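Local coordinates for signal recognition 54 kDa protein (PDB 3DM5) that belongs to the SRP54 family, joining a helical bundle, a P-loop nucleotide-binding domain that holds GDP here, and a signal peptide binding domain, at residues 103-108 with 114-119; 92-97 with 215-220; 132-137 with 173-178; 166-171 with 204-209. All coordinates share one frame; numbering follows the deposited sequence.

Contact 1. Residues 103-108 with 114-119; sequences LLMVGI and TTTVAK. With GDP (guanosine-5'-diphosphate), chain J.
Met105 and Val117 carry the apolar contact between strand 101-106 and helix 113-125, the strand-loop-helix unit that matches a P-loop (Walker A motif) and here wraps the phosphates of GDP. Met105 and Val117 lie alongside each other but run opposite ways, and Val117 CG2 lies 3.8 Å from Met105 CG. Met105 reaches this place by its first torsion: CG stands beside the backbone N (chi1 -41°), and further bends at chi2 and chi3 turn CE toward Thr116 CG2, a looser contact at 4.4 Å. The CA atoms of Met105 and Val117 are 7.3 Å apart, so side chains alone bridge the gap between strand and helix. Ile187 of the neighbouring strand 185-189 touches both Met105 and Val117, and Ile217 of strand 215-221 touches Met105.

Polar interactions gather at the start of the helix, on the ligand. Two adjacent threonines each offer a backbone N-H and a hydroxyl to one phosphate oxygen. Thr114 N donates to GDP O3B at 2.9 Å in a nearly straight bond (169°), and Thr114 OG1 gives a second at 2.6 Å. Thr115 repeats the pattern one phosphate further in, its N donating to GDP O2A at 2.8 Å (166°) and its OG1 at 2.7 Å. Each oxygen is thereby gripped twice by one residue, and the positive end of the helix probably stabilises the phosphate charge. Gly110 and Gly112 add their own amides. One turn on, Lys119 stretches out beside the base, with NZ 3.4 Å from GDP O6 and hydrogen-bonded to Gly275 O and Asp280 O.

Contact 2. Residues 92-97 with 215-220; sequences KPIEIK and EVILVI
Glu215, at the start of strand 215-221, meets the loop 92-97 through its carboxylate: OE2 lies 3.9 Å from Ile94 CG1, and the glutamate chain passes the isoleucine at a slant. The glutamate holds CG opposite the backbone N (chi1 -163°) and runs extended beyond it, which carries the acid past the flank of the isoleucine. Its charge is met by other groups, since OE2 accepts a hydrogen bond from Ser243 OG and forms a salt bridge with Lys270 NZ. The same Lys270 NZ bonds Pro93 O, so one ammonium group serves both segments, and the ion pair probably keeps the buried carboxylate charged.

Next in contact is Ile217, two residues along and therefore on the same face of the strand. Here the meeting is tip to tip, with CD1 of Ile217 4.0 Å from CD1 of Ile94. Strand 215-221 is an inner strand of the mostly parallel sheet of a P-loop NTPase domain, lying between strands 101-106 and 242-247; Ile217 accordingly also touches Ser243 and Ile245 of strand 242-247. The loop thus lays Ile94 over the start of this strand before the chain enters the sheet at strand 101-106. Further along, Val219 touches Ser111 and Thr247. On the loop itself, Ile96 N and O are hydrogen-bonded to Glu385 and Arg397 of the second subunit.

Contact 3. Residues 132-137 with 173-178; sequences GVVCSD and EGVDYF
This is a buried strand-to-helix packing contact, in which Val134 of strand 131-135 rests on Gly174 of helix 167-180 in the alpha/beta core of the P-loop NTPase domain. The helix belongs to a beta-alpha-beta crossover: it connects strands 157-159 and 185-189, and strand 131-135 lies between these two in the sheet, directly under the helix. The evidence for close approach is the CA-to-CA distance of Val134 and Gly174, only 5.3 Å. Gly174 has no side chain to hold the backbones apart, so the valine methyls settle on bare helix backbone.

Both branches of Val134 take part. CG1, placed anti to the backbone N (chi1 169°), lies 3.7 Å from Gly174 CA. CG2, on the N side, spans the next peptide link, 3.5 Å from Gly174 C and 3.7 Å from Val175 N. Its contact with the side chain of Val175 is looser, with CG2 to CG2 at 4.4 Å; Val175 also touches Val188 of strand 185-189. Alternation along the strand is clear: Val133 points the other way and packs on Leu147 and Leu151 of helix 142-151, which places that helix on the opposite face of the sheet. The carbonyl of Gly174 stays within the helical bonding pattern, accepting from Phe178 N at 2.9 Å, while Val134 CG2 lies 3.7 Å from Gly174 O.

Contact 4. Residues 166-171 with 204-209; sequences DAIKLA and MKQISN. With SO4 (sulfate ion), chain H.
Gln206, which carries the flat group here, joins the contact by its stem: CB lies 3.9 Å from Ile168 CD1, while the faces and edges of the amide do not pack on 166-171. With CG beside the backbone N (chi1 -67°) and the chain extended from there, the amide is carried away from the apolar centre, and the residue is exposed.

The apolar centre is formed by Ile168, Ala171 and Ile207. Ile168 reaches across with its terminal methyl, CD1, which sits over Ile207 CG1 at 3.4 Å and also approaches Ile207 N at 3.6 Å. The gamma branches of Ile207 divide the work: CG1 takes this methyl, while CG2 meets Ala171 CB at 4.0 Å, one turn further along the first helix. Ile207 is thereby held between residues 168 and 171, three apart and on the same side of helix 167-180. On the sheet side, Leu104 of strand 101-106 also touches Ile207, and Ser136 touches Ala171.

On a separate side of helix 198-211, Lys205 NZ hydrogen-bonds a sulfate ion, probably from the crystallisation liquor, at O2 (3.2 Å). The axes of segments 167-171 and 204-209 approach to 9.9 Å with their directions 33° apart, roughly parallel and with a negative crossing angle. Such co-directional neighbouring helices, each a crossover between parallel strands and laid on the same face of the sheet, are characteristic of the three-layer P-loop NTPase fold.

From the N terminus, the loop 92-97 comes first and waits for strand 215-221, so contact 2 closes the longest loop and encloses the other three. Inside it, contact 1 closes at once, across the short phosphate-binding loop between strand 101-106 and helix 113-125. Contacts 3 and 4 open after contact 1 has closed, and they cross each other, their segments alternating along the chain, because helix 167-180 serves both: it packs on strand 131-135 in contact 3 and beside helix 198-211 in contact 4. Strands 101-106 and 215-221 are neighbours, bonded through Leu104 to Glu215 and Ile217. Leu104 also packs on Ser208, which joins contacts 1 and 4 directly, strand to helix.

Contact 1. Residues 103-108 with 114-119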
loop_
_atom_site.group_PDB
_atom_site.type_symbol
_atom_site.label_atom_id
_atom_site.label_comp_id
_atom_site.label_asym_id
_atom_site.label_seq_id
_atom_site.Cartn_x
_atom_site.Cartn_y
_atom_site.Cartn_z
ATOM N N LEU A 103 -28.340 -25.378 21.350
ATOM C CA LEU A 103 -27.246 -24.411 21.272
ATOM C C LEU A 103 -27.835 -23.030 21.437
ATOM O O LEU A 103 -28.742 -22.628 20.687
ATOM C CB LEU A 103 -26.501 -24.536 19.940
ATOM C CG LEU A 103 -26.008 -25.946 19.588
ATOM C CD1 LEU A 103 -25.322 -25.958 18.232
ATOM C CD2 LEU A 103 -25.104 -26.500 20.679
ATOM N N LEU A 104 -27.340 -22.308 22.433
ATOM C CA LEU A 104 -27.883 -20.995 22.735
ATOM C C LEU A 104 -26.901 -19.933 22.255
ATOM O O LEU A 104 -25.744 -19.914 22.683
ATOM C CB LEU A 104 -28.182 -20.867 24.241
ATOM C CG LEU A 104 -28.518 -19.484 24.804
ATOM C CD1 LEU A 104 -29.886 -19.039 24.321
ATOM C CD2 LEU A 104 -28.465 -19.521 26.323
ATOM N N MET A 105 -27.358 -19.066 21.349
ATOM C CA MET A 105 -26.478 -18.072 20.718
ATOM C C MET A 105 -26.693 -16.669 21.271
ATOM O O MET A 105 -27.810 -16.168 21.292
ATOM C CB MET A 105 -26.689 -18.054 19.212
ATOM C CG MET A 105 -26.849 -19.440 18.633
ATOM S SD MET A 105 -25.296 -20.321 18.587
ATOM C CE MET A 105 -24.498 -19.446 17.231
ATOM N N VAL A 106 -25.609 -16.037 21.710
ATOM C CA VAL A 106 -25.672 -14.696 22.280
ATOM C C VAL A 106 -24.685 -13.793 21.542
ATOM O O VAL A 106 -23.734 -14.281 20.929
ATOM C CB VAL A 106 -25.418 -14.723 23.837
ATOM C CG1 VAL A 106 -26.511 -15.489 24.504
ATOM C CG2 VAL A 106 -24.135 -15.394 24.151
ATOM N N GLY A 107 -24.927 -12.486 21.573
ATOM C CA GLY A 107 -24.088 -11.535 20.859
ATOM C C GLY A 107 -24.713 -10.162 20.707
ATOM O O GLY A 107 -25.930 -10.009 20.705
ATOM N N ILE A 108 -23.878 -9.148 20.549
ATOM C CA ILE A 108 -24.404 -7.795 20.434
ATOM C C ILE A 108 -24.752 -7.463 18.989
ATOM O O ILE A 108 -24.374 -8.203 18.078
ATOM C CB ILE A 108 -23.440 -6.761 21.039
ATOM C CG1 ILE A 108 -22.390 -6.314 20.037
ATOM C CG2 ILE A 108 -22.733 -7.338 22.233
ATOM C CD1 ILE A 108 -21.162 -5.825 20.746
ATOM N N THR A 114 -27.198 -13.157 13.988
ATOM C CA THR A 114 -28.291 -13.676 13.173
ATOM C C THR A 114 -27.729 -14.567 12.049
ATOM O O THR A 114 -28.101 -15.751 11.925
ATOM C CB THR A 114 -29.161 -12.562 12.540
ATOM O OG1 THR A 114 -29.445 -11.532 13.495
ATOM C CG2 THR A 114 -30.455 -13.131 12.054
ATOM N N THR A 115 -26.825 -13.997 11.244
ATOM C CA THR A 115 -26.217 -14.723 10.127
ATOM C C THR A 115 -25.515 -15.997 10.593
ATOM O O THR A 115 -25.680 -17.071 10.010
ATOM C CB THR A 115 -25.188 -13.848 9.367
ATOM O OG1 THR A 115 -25.774 -12.578 9.040
ATOM C CG2 THR A 115 -24.748 -14.542 8.092
ATOM N N THR A 116 -24.707 -15.880 11.640
ATOM C CA THR A 116 -24.057 -17.057 12.179
ATOM C C THR A 116 -25.068 -18.147 12.607
ATOM O O THR A 116 -24.765 -19.338 12.539
ATOM C CB THR A 116 -23.117 -16.698 13.332
ATOM O OG1 THR A 116 -22.285 -15.599 12.944
ATOM C CG2 THR A 116 -22.256 -17.904 13.734
ATOM N N VAL A 117 -26.267 -17.754 13.016
ATOM C CA VAL A 117 -27.228 -18.748 13.472
ATOM C C VAL A 117 -27.605 -19.596 12.267
ATOM O O VAL A 117 -27.692 -20.819 12.371
ATOM C CB VAL A 117 -28.472 -18.106 14.140
ATOM C CG1 VAL A 117 -29.652 -19.073 14.199
ATOM C CG2 VAL A 117 -28.111 -17.579 15.520
ATOM N N ALA A 118 -27.790 -18.947 11.119
ATOM C CA ALA A 118 -28.136 -19.639 9.866
ATOM C C ALA A 118 -27.005 -20.514 9.365
ATOM O O ALA A 118 -27.235 -21.639 8.917
ATOM C CB ALA A 118 -28.538 -18.644 8.784
ATOM N N LYS A 119 -25.784 -19.984 9.437
ATOM C CA LYS A 119 -24.608 -20.710 9.004
ATOM C C LYS A 119 -24.443 -22.013 9.764
ATOM O O LYS A 119 -24.175 -23.070 9.167
ATOM C CB LYS A 119 -23.345 -19.851 9.166
ATOM C CG LYS A 119 -23.269 -18.650 8.231
ATOM C CD LYS A 119 -22.030 -17.857 8.545
ATOM C CE LYS A 119 -21.859 -16.629 7.673
ATOM N NZ LYS A 119 -20.464 -16.113 7.862
HETATM P PB GDP J . -26.611 -9.052 13.833
HETATM O O1B GDP J . -25.166 -9.067 14.196
HETATM O O2B GDP J . -27.235 -7.805 14.410
HETATM O O3B GDP J . -27.279 -10.297 14.365
HETATM O O3A GDP J . -26.829 -8.860 12.246
HETATM P PA GDP J . -26.207 -9.737 11.053
HETATM O O1A GDP J . -26.898 -9.439 9.755
HETATM O O2A GDP J . -26.252 -11.211 11.336
HETATM O "O5'" GDP J . -24.711 -9.155 10.963
HETATM C "C5'" GDP J . -24.580 -7.792 10.577
HETATM C "C4'" GDP J . -23.704 -7.657 9.328
HETATM O "O4'" GDP J . -22.466 -8.403 9.403
HETATM C "C3'" GDP J . -24.436 -8.139 8.088
HETATM O "O3'" GDP J . -24.181 -7.146 7.090
HETATM C "C2'" GDP J . -23.773 -9.462 7.756
HETATM O "O2'" GDP J . -23.709 -9.707 6.369
HETATM C "C1'" GDP J . -22.361 -9.243 8.239
HETATM N N9 GDP J . -21.641 -10.479 8.584
HETATM C C8 GDP J . -21.957 -11.418 9.491
HETATM N N7 GDP J . -20.997 -12.382 9.533
HETATM C C5 GDP J . -20.042 -12.039 8.648
HETATM C C6 GDP J . -18.745 -12.584 8.165
HETATM O O6 GDP J . -18.255 -13.645 8.621
HETATM N N1 GDP J . -18.101 -11.898 7.214
HETATM C C2 GDP J . -18.570 -10.746 6.702
HETATM N N2 GDP J . -17.851 -10.115 5.750
HETATM N N3 GDP J . -19.730 -10.187 7.094
HETATM C C4 GDP J . -20.483 -10.782 8.035
#

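Contact 2. Residues 92-97 with 215-220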
loop_
_atom_site.group_PDB
_atom_site.type_symbol
_atom_site.label_atom_id
_atom_site.label_comp_id
_atom_site.label_asym_id
_atom_site.label_seq_id
_atom_site.Cartn_x
_atom_site.Cartn_y
_atom_site.Cartn_z
ATOM N N LYS A 92 -11.623 -28.152 19.749
ATOM C CA LYS A 92 -12.597 -28.565 20.754
ATOM C C LYS A 92 -13.946 -28.528 20.071
ATOM O O LYS A 92 -14.640 -27.519 20.145
ATOM C CB LYS A 92 -12.608 -27.604 21.945
ATOM C CG LYS A 92 -11.264 -27.404 22.622
ATOM C CD LYS A 92 -11.000 -28.453 23.695
ATOM C CE LYS A 92 -9.995 -27.944 24.724
ATOM N NZ LYS A 92 -8.762 -27.359 24.099
ATOM N N PRO A 93 -14.311 -29.620 19.384
ATOM C CA PRO A 93 -15.555 -29.665 18.605
ATOM C C PRO A 93 -16.779 -29.494 19.475
ATOM O O PRO A 93 -16.678 -29.537 20.693
ATOM C CB PRO A 93 -15.540 -31.077 18.004
ATOM C CG PRO A 93 -14.541 -31.842 18.837
ATOM C CD PRO A 93 -13.503 -30.832 19.191
ATOM N N ILE A 94 -17.926 -29.276 18.850
ATOM C CA ILE A 94 -19.202 -29.308 19.546
ATOM C C ILE A 94 -19.689 -30.738 19.524
ATOM O O ILE A 94 -19.855 -31.306 18.452
ATOM C CB ILE A 94 -20.269 -28.474 18.811
ATOM C CG1 ILE A 94 -20.043 -26.978 19.016
ATOM C CG2 ILE A 94 -21.663 -28.859 19.284
ATOM C CD1 ILE A 94 -21.056 -26.126 18.258
ATOM N N GLU A 95 -19.929 -31.314 20.697
ATOM C CA GLU A 95 -20.485 -32.664 20.785
ATOM C C GLU A 95 -22.000 -32.699 20.629
ATOM O O GLU A 95 -22.722 -31.986 21.316
ATOM C CB GLU A 95 -20.085 -33.289 22.105
ATOM C CG GLU A 95 -18.577 -33.446 22.231
ATOM C CD GLU A 95 -18.129 -33.734 23.660
ATOM O OE1 GLU A 95 -19.000 -33.859 24.555
ATOM O OE2 GLU A 95 -16.903 -33.838 23.886
ATOM N N ILE A 96 -22.476 -33.520 19.705
ATOM C CA ILE A 96 -23.902 -33.783 19.576
ATOM C C ILE A 96 -24.177 -35.179 20.146
ATOM O O ILE A 96 -23.981 -36.179 19.470
ATOM C CB ILE A 96 -24.340 -33.729 18.102
ATOM C CG1 ILE A 96 -23.717 -32.517 17.409
ATOM C CG2 ILE A 96 -25.868 -33.709 17.969
ATOM C CD1 ILE A 96 -24.346 -31.171 17.797
ATOM N N LYS A 97 -24.589 -35.240 21.405
ATOM C CA LYS A 97 -24.909 -36.513 22.052
ATOM C C LYS A 97 -26.371 -36.510 22.498
ATOM O O LYS A 97 -27.153 -37.352 22.074
ATOM C CB LYS A 97 -23.982 -36.791 23.246
ATOM N N GLU A 215 -25.046 -25.967 25.204
ATOM C CA GLU A 215 -23.919 -25.068 25.024
ATOM C C GLU A 215 -24.364 -23.626 24.816
ATOM O O GLU A 215 -25.409 -23.364 24.224
ATOM C CB GLU A 215 -23.055 -25.533 23.850
ATOM C CG GLU A 215 -21.689 -24.932 23.823
ATOM C CD GLU A 215 -20.676 -25.802 23.091
ATOM O OE1 GLU A 215 -20.793 -27.050 23.148
ATOM O OE2 GLU A 215 -19.754 -25.238 22.465
ATOM N N VAL A 216 -23.567 -22.691 25.314
ATOM C CA VAL A 216 -23.855 -21.293 25.078
ATOM C C VAL A 216 -22.735 -20.726 24.214
ATOM O O VAL A 216 -21.565 -20.872 24.546
ATOM C CB VAL A 216 -24.016 -20.526 26.387
ATOM C CG1 VAL A 216 -24.171 -19.047 26.133
ATOM C CG2 VAL A 216 -25.218 -21.056 27.129
ATOM N N ILE A 217 -23.097 -20.128 23.082
ATOM C CA ILE A 217 -22.109 -19.693 22.095
ATOM C C ILE A 217 -22.198 -18.200 21.897
ATOM O O ILE A 217 -23.225 -17.679 21.459
ATOM C CB ILE A 217 -22.312 -20.355 20.732
ATOM C CG1 ILE A 217 -22.172 -21.866 20.830
ATOM C CG2 ILE A 217 -21.293 -19.850 19.757
ATOM C CD1 ILE A 217 -22.494 -22.577 19.528
ATOM N N LEU A 218 -21.118 -17.515 22.261
ATOM C CA LEU A 218 -21.001 -16.074 22.091
ATOM C C LEU A 218 -20.375 -15.789 20.724
ATOM O O LEU A 218 -19.348 -16.371 20.356
ATOM C CB LEU A 218 -20.147 -15.472 23.206
ATOM C CG LEU A 218 -19.851 -13.983 22.977
ATOM C CD1 LEU A 218 -21.173 -13.200 22.882
ATOM C CD2 LEU A 218 -18.908 -13.414 24.036
ATOM N N VAL A 219 -21.024 -14.917 19.969
ATOM C CA VAL A 219 -20.594 -14.554 18.625
ATOM C C VAL A 219 -19.881 -13.207 18.688
ATOM O O VAL A 219 -20.470 -12.206 19.044
ATOM C CB VAL A 219 -21.806 -14.499 17.685
ATOM C CG1 VAL A 219 -21.403 -13.977 16.322
ATOM C CG2 VAL A 219 -22.424 -15.883 17.570
ATOM N N ILE A 220 -18.586 -13.206 18.403
ATOM C CA ILE A 220 -17.778 -11.991 18.478
ATOM C C ILE A 220 -17.353 -11.532 17.089
ATOM O O ILE A 220 -16.848 -12.322 16.283
ATOM C CB ILE A 220 -16.487 -12.200 19.304
ATOM C CG1 ILE A 220 -16.803 -12.778 20.678
ATOM C CG2 ILE A 220 -15.731 -10.893 19.471
ATOM C CD1 ILE A 220 -15.591 -12.858 21.565
#

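Contact 3. Residues 132-137 with 173-178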
loop_
_atom_site.group_PDB
_atom_site.type_symbol
_atom_site.label_atom_id
_atom_site.label_comp_id
_atom_site.label_asym_id
_atom_site.label_seq_id
_atom_site.Cartn_x
_atom_site.Cartn_y
_atom_site.Cartn_z
ATOM N N GLY A 132 -33.790 -27.259 13.880
ATOM C CA GLY A 132 -34.742 -26.184 14.044
ATOM C C GLY A 132 -34.055 -24.984 14.667
ATOM O O GLY A 132 -33.211 -25.133 15.549
ATOM N N VAL A 133 -34.389 -23.789 14.204
ATOM C CA VAL A 133 -33.899 -22.601 14.865
ATOM C C VAL A 133 -35.073 -21.914 15.503
ATOM O O VAL A 133 -36.190 -21.929 14.980
ATOM C CB VAL A 133 -33.090 -21.611 13.924
ATOM C CG1 VAL A 133 -32.545 -22.326 12.693
ATOM C CG2 VAL A 133 -33.931 -20.400 13.531
ATOM N N VAL A 134 -34.803 -21.320 16.651
ATOM C CA VAL A 134 -35.793 -20.604 17.421
ATOM C C VAL A 134 -35.301 -19.187 17.499
ATOM O O VAL A 134 -34.219 -18.940 18.024
ATOM C CB VAL A 134 -35.867 -21.146 18.864
ATOM C CG1 VAL A 134 -36.718 -20.219 19.765
ATOM C CG2 VAL A 134 -36.396 -22.554 18.860
ATOM N N CYS A 135 -36.088 -18.254 16.991
ATOM C CA CYS A 135 -35.703 -16.855 17.037
ATOM C C CYS A 135 -36.368 -16.139 18.216
ATOM O O CYS A 135 -37.532 -15.750 18.132
ATOM C CB CYS A 135 -36.071 -16.174 15.727
ATOM S SG CYS A 135 -35.922 -14.387 15.746
ATOM N N SER A 136 -35.632 -15.971 19.312
ATOM C CA SER A 136 -36.177 -15.266 20.460
ATOM C C SER A 136 -35.604 -13.857 20.565
ATOM O O SER A 136 -35.511 -13.293 21.649
ATOM C CB SER A 136 -35.950 -16.061 21.755
ATOM O OG SER A 136 -34.575 -16.208 22.055
ATOM N N ASP A 137 -35.217 -13.303 19.417
ATOM C CA ASP A 137 -34.618 -11.967 19.335
ATOM C C ASP A 137 -35.708 -10.913 19.304
ATOM O O ASP A 137 -36.191 -10.532 18.235
ATOM C CB ASP A 137 -33.730 -11.841 18.086
ATOM C CG ASP A 137 -32.836 -10.591 18.102
ATOM O OD1 ASP A 137 -33.008 -9.736 18.987
ATOM O OD2 ASP A 137 -31.951 -10.469 17.217
ATOM N N GLU A 173 -41.141 -21.313 24.510
ATOM C CA GLU A 173 -42.162 -21.757 23.559
ATOM C C GLU A 173 -41.508 -22.353 22.306
ATOM O O GLU A 173 -41.956 -23.377 21.781
ATOM C CB GLU A 173 -43.060 -20.604 23.115
ATOM C CG GLU A 173 -43.746 -19.836 24.204
ATOM C CD GLU A 173 -44.424 -18.583 23.669
ATOM O OE1 GLU A 173 -44.756 -18.546 22.454
ATOM O OE2 GLU A 173 -44.616 -17.634 24.465
ATOM N N GLY A 174 -40.461 -21.688 21.818
ATOM C CA GLY A 174 -39.808 -22.104 20.596
ATOM C C GLY A 174 -39.180 -23.465 20.768
ATOM O O GLY A 174 -39.403 -24.377 19.974
ATOM N N VAL A 175 -38.397 -23.612 21.825
ATOM C CA VAL A 175 -37.685 -24.857 22.038
ATOM C C VAL A 175 -38.678 -26.021 22.137
ATOM O O VAL A 175 -38.473 -27.083 21.551
ATOM C CB VAL A 175 -36.790 -24.767 23.291
ATOM C CG1 VAL A 175 -36.259 -26.125 23.679
ATOM C CG2 VAL A 175 -35.650 -23.796 23.044
ATOM N N ASP A 176 -39.771 -25.810 22.860
ATOM C CA ASP A 176 -40.767 -26.864 23.040
ATOM C C ASP A 176 -41.444 -27.215 21.723
ATOM O O ASP A 176 -41.627 -28.391 21.399
ATOM C CB ASP A 176 -41.780 -26.471 24.123
ATOM C CG ASP A 176 -41.144 -26.411 25.512
ATOM O OD1 ASP A 176 -40.064 -27.028 25.687
ATOM O OD2 ASP A 176 -41.702 -25.747 26.419
ATOM N N TYR A 177 -41.783 -26.189 20.951
ATOM C CA TYR A 177 -42.352 -26.396 19.628
ATOM C C TYR A 177 -41.419 -27.154 18.684
ATOM O O TYR A 177 -41.772 -28.229 18.213
ATOM C CB TYR A 177 -42.803 -25.073 18.997
ATOM C CG TYR A 177 -43.599 -25.263 17.727
ATOM C CD1 TYR A 177 -44.989 -25.279 17.750
ATOM C CD2 TYR A 177 -42.963 -25.433 16.501
ATOM C CE1 TYR A 177 -45.716 -25.453 16.587
ATOM C CE2 TYR A 177 -43.686 -25.610 15.338
ATOM C CZ TYR A 177 -45.058 -25.619 15.386
ATOM O OH TYR A 177 -45.770 -25.797 14.221
ATOM N N PHE A 178 -40.241 -26.599 18.398
ATOM C CA PHE A 178 -39.322 -27.271 17.487
ATOM C C PHE A 178 -38.959 -28.663 18.049
ATOM O O PHE A 178 -38.722 -29.604 17.286
ATOM C CB PHE A 178 -38.084 -26.418 17.154
#

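Contact 4. Residues 166-171 with 204-209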
loop_
_atom_site.group_PDB
_atom_site.type_symbol
_atom_site.label_atom_id
_atom_site.label_comp_id
_atom_site.label_asym_id
_atom_site.label_seq_id
_atom_site.Cartn_x
_atom_site.Cartn_y
_atom_site.Cartn_z
ATOM N N ASP A 166 -41.888 -11.135 25.393
ATOM C CA ASP A 166 -41.173 -11.746 26.504
ATOM C C ASP A 166 -40.077 -12.642 25.931
ATOM O O ASP A 166 -40.363 -13.617 25.228
ATOM C CB ASP A 166 -42.128 -12.542 27.385
ATOM C CG ASP A 166 -41.501 -12.946 28.697
ATOM O OD1 ASP A 166 -40.350 -12.521 28.970
ATOM O OD2 ASP A 166 -42.162 -13.686 29.457
ATOM N N ALA A 167 -38.822 -12.303 26.211
ATOM C CA ALA A 167 -37.699 -12.964 25.552
ATOM C C ALA A 167 -37.552 -14.410 25.996
ATOM O O ALA A 167 -37.447 -15.313 25.165
ATOM C CB ALA A 167 -36.422 -12.205 25.803
ATOM N N ILE A 168 -37.538 -14.620 27.310
ATOM C CA ILE A 168 -37.474 -15.967 27.880
ATOM C C ILE A 168 -38.729 -16.806 27.529
ATOM O O ILE A 168 -38.634 -17.985 27.186
ATOM C CB ILE A 168 -37.305 -15.907 29.405
ATOM C CG1 ILE A 168 -36.446 -14.707 29.790
ATOM C CG2 ILE A 168 -36.681 -17.169 29.913
ATOM C CD1 ILE A 168 -35.004 -15.053 30.085
ATOM N N LYS A 169 -39.906 -16.206 27.610
ATOM C CA LYS A 169 -41.089 -16.922 27.182
ATOM C C LYS A 169 -40.869 -17.441 25.773
ATOM O O LYS A 169 -41.085 -18.625 25.494
ATOM C CB LYS A 169 -42.318 -16.017 27.217
ATOM C CG LYS A 169 -43.266 -16.265 28.379
ATOM C CD LYS A 169 -44.586 -15.520 28.138
ATOM C CE LYS A 169 -44.982 -15.552 26.652
ATOM N NZ LYS A 169 -46.273 -14.855 26.351
ATOM N N LEU A 170 -40.426 -16.544 24.891
ATOM C CA LEU A 170 -40.277 -16.837 23.468
ATOM C C LEU A 170 -39.340 -18.013 23.259
ATOM O O LEU A 170 -39.635 -18.949 22.522
ATOM C CB LEU A 170 -39.707 -15.626 22.745
ATOM C CG LEU A 170 -40.491 -15.106 21.554
ATOM C CD1 LEU A 170 -39.619 -14.161 20.769
ATOM C CD2 LEU A 170 -41.011 -16.241 20.698
ATOM N N ALA A 171 -38.200 -17.954 23.930
ATOM C CA ALA A 171 -37.192 -18.990 23.791
ATOM C C ALA A 171 -37.690 -20.356 24.263
ATOM O O ALA A 171 -37.340 -21.384 23.682
ATOM C CB ALA A 171 -35.872 -18.577 24.505
ATOM N N MET A 204 -28.476 -13.574 29.610
ATOM C CA MET A 204 -28.083 -14.892 29.124
ATOM C C MET A 204 -28.109 -15.919 30.252
ATOM O O MET A 204 -28.481 -17.071 30.027
ATOM C CB MET A 204 -26.737 -14.902 28.391
ATOM C CG MET A 204 -25.552 -14.962 29.306
ATOM S SD MET A 204 -24.327 -16.132 28.740
ATOM C CE MET A 204 -24.823 -17.597 29.636
ATOM N N LYS A 205 -27.739 -15.498 31.462
ATOM C CA LYS A 205 -27.778 -16.397 32.611
ATOM C C LYS A 205 -29.216 -16.855 32.840
ATOM O O LYS A 205 -29.473 -18.047 33.020
ATOM C CB LYS A 205 -27.154 -15.765 33.860
ATOM C CG LYS A 205 -25.694 -15.394 33.674
ATOM C CD LYS A 205 -24.872 -15.482 34.950
ATOM C CE LYS A 205 -24.758 -14.130 35.638
ATOM N NZ LYS A 205 -23.460 -13.974 36.376
ATOM N N GLN A 206 -30.155 -15.914 32.758
ATOM C CA GLN A 206 -31.571 -16.236 32.884
ATOM C C GLN A 206 -32.106 -17.160 31.807
ATOM O O GLN A 206 -32.672 -18.193 32.149
ATOM C CB GLN A 206 -32.405 -14.974 32.983
ATOM C CG GLN A 206 -32.122 -14.234 34.270
ATOM C CD GLN A 206 -32.777 -12.874 34.339
ATOM O OE1 GLN A 206 -33.552 -12.491 33.465
ATOM N NE2 GLN A 206 -32.461 -12.131 35.388
ATOM N N ILE A 207 -31.935 -16.812 30.525
ATOM C CA ILE A 207 -32.359 -17.698 29.423
ATOM C C ILE A 207 -31.702 -19.077 29.472
ATOM O O ILE A 207 -32.322 -20.075 29.136
ATOM C CB ILE A 207 -32.050 -17.122 28.026
ATOM C CG1 ILE A 207 -32.532 -15.688 27.906
ATOM C CG2 ILE A 207 -32.730 -17.945 26.940
ATOM C CD1 ILE A 207 -32.278 -15.075 26.550
ATOM N N SER A 208 -30.439 -19.129 29.873
ATOM C CA SER A 208 -29.737 -20.397 29.989
ATOM C C SER A 208 -30.306 -21.272 31.125
ATOM O O SER A 208 -30.298 -22.511 31.045
ATOM C CB SER A 208 -28.233 -20.156 30.196
ATOM O OG SER A 208 -27.521 -21.359 30.459
ATOM N N ASN A 209 -30.787 -20.632 32.185
ATOM C CA ASN A 209 -31.312 -21.386 33.313
ATOM C C ASN A 209 -32.662 -21.989 32.941
ATOM O O ASN A 209 -32.983 -23.135 33.249
ATOM C CB ASN A 209 -31.431 -20.491 34.541
ATOM C CG ASN A 209 -30.075 -20.174 35.171
ATOM O OD1 ASN A 209 -29.935 -19.186 35.899
ATOM N ND2 ASN A 209 -29.075 -21.013 34.898
HETATM S S SO4 H . -24.860 -15.189 39.703
HETATM O O1 SO4 H . -25.457 -16.519 39.774
HETATM O O2 SO4 H . -23.474 -15.306 39.249
HETATM O O3 SO4 H . -25.636 -14.370 38.766
HETATM O O4 SO4 H . -24.868 -14.572 41.030
#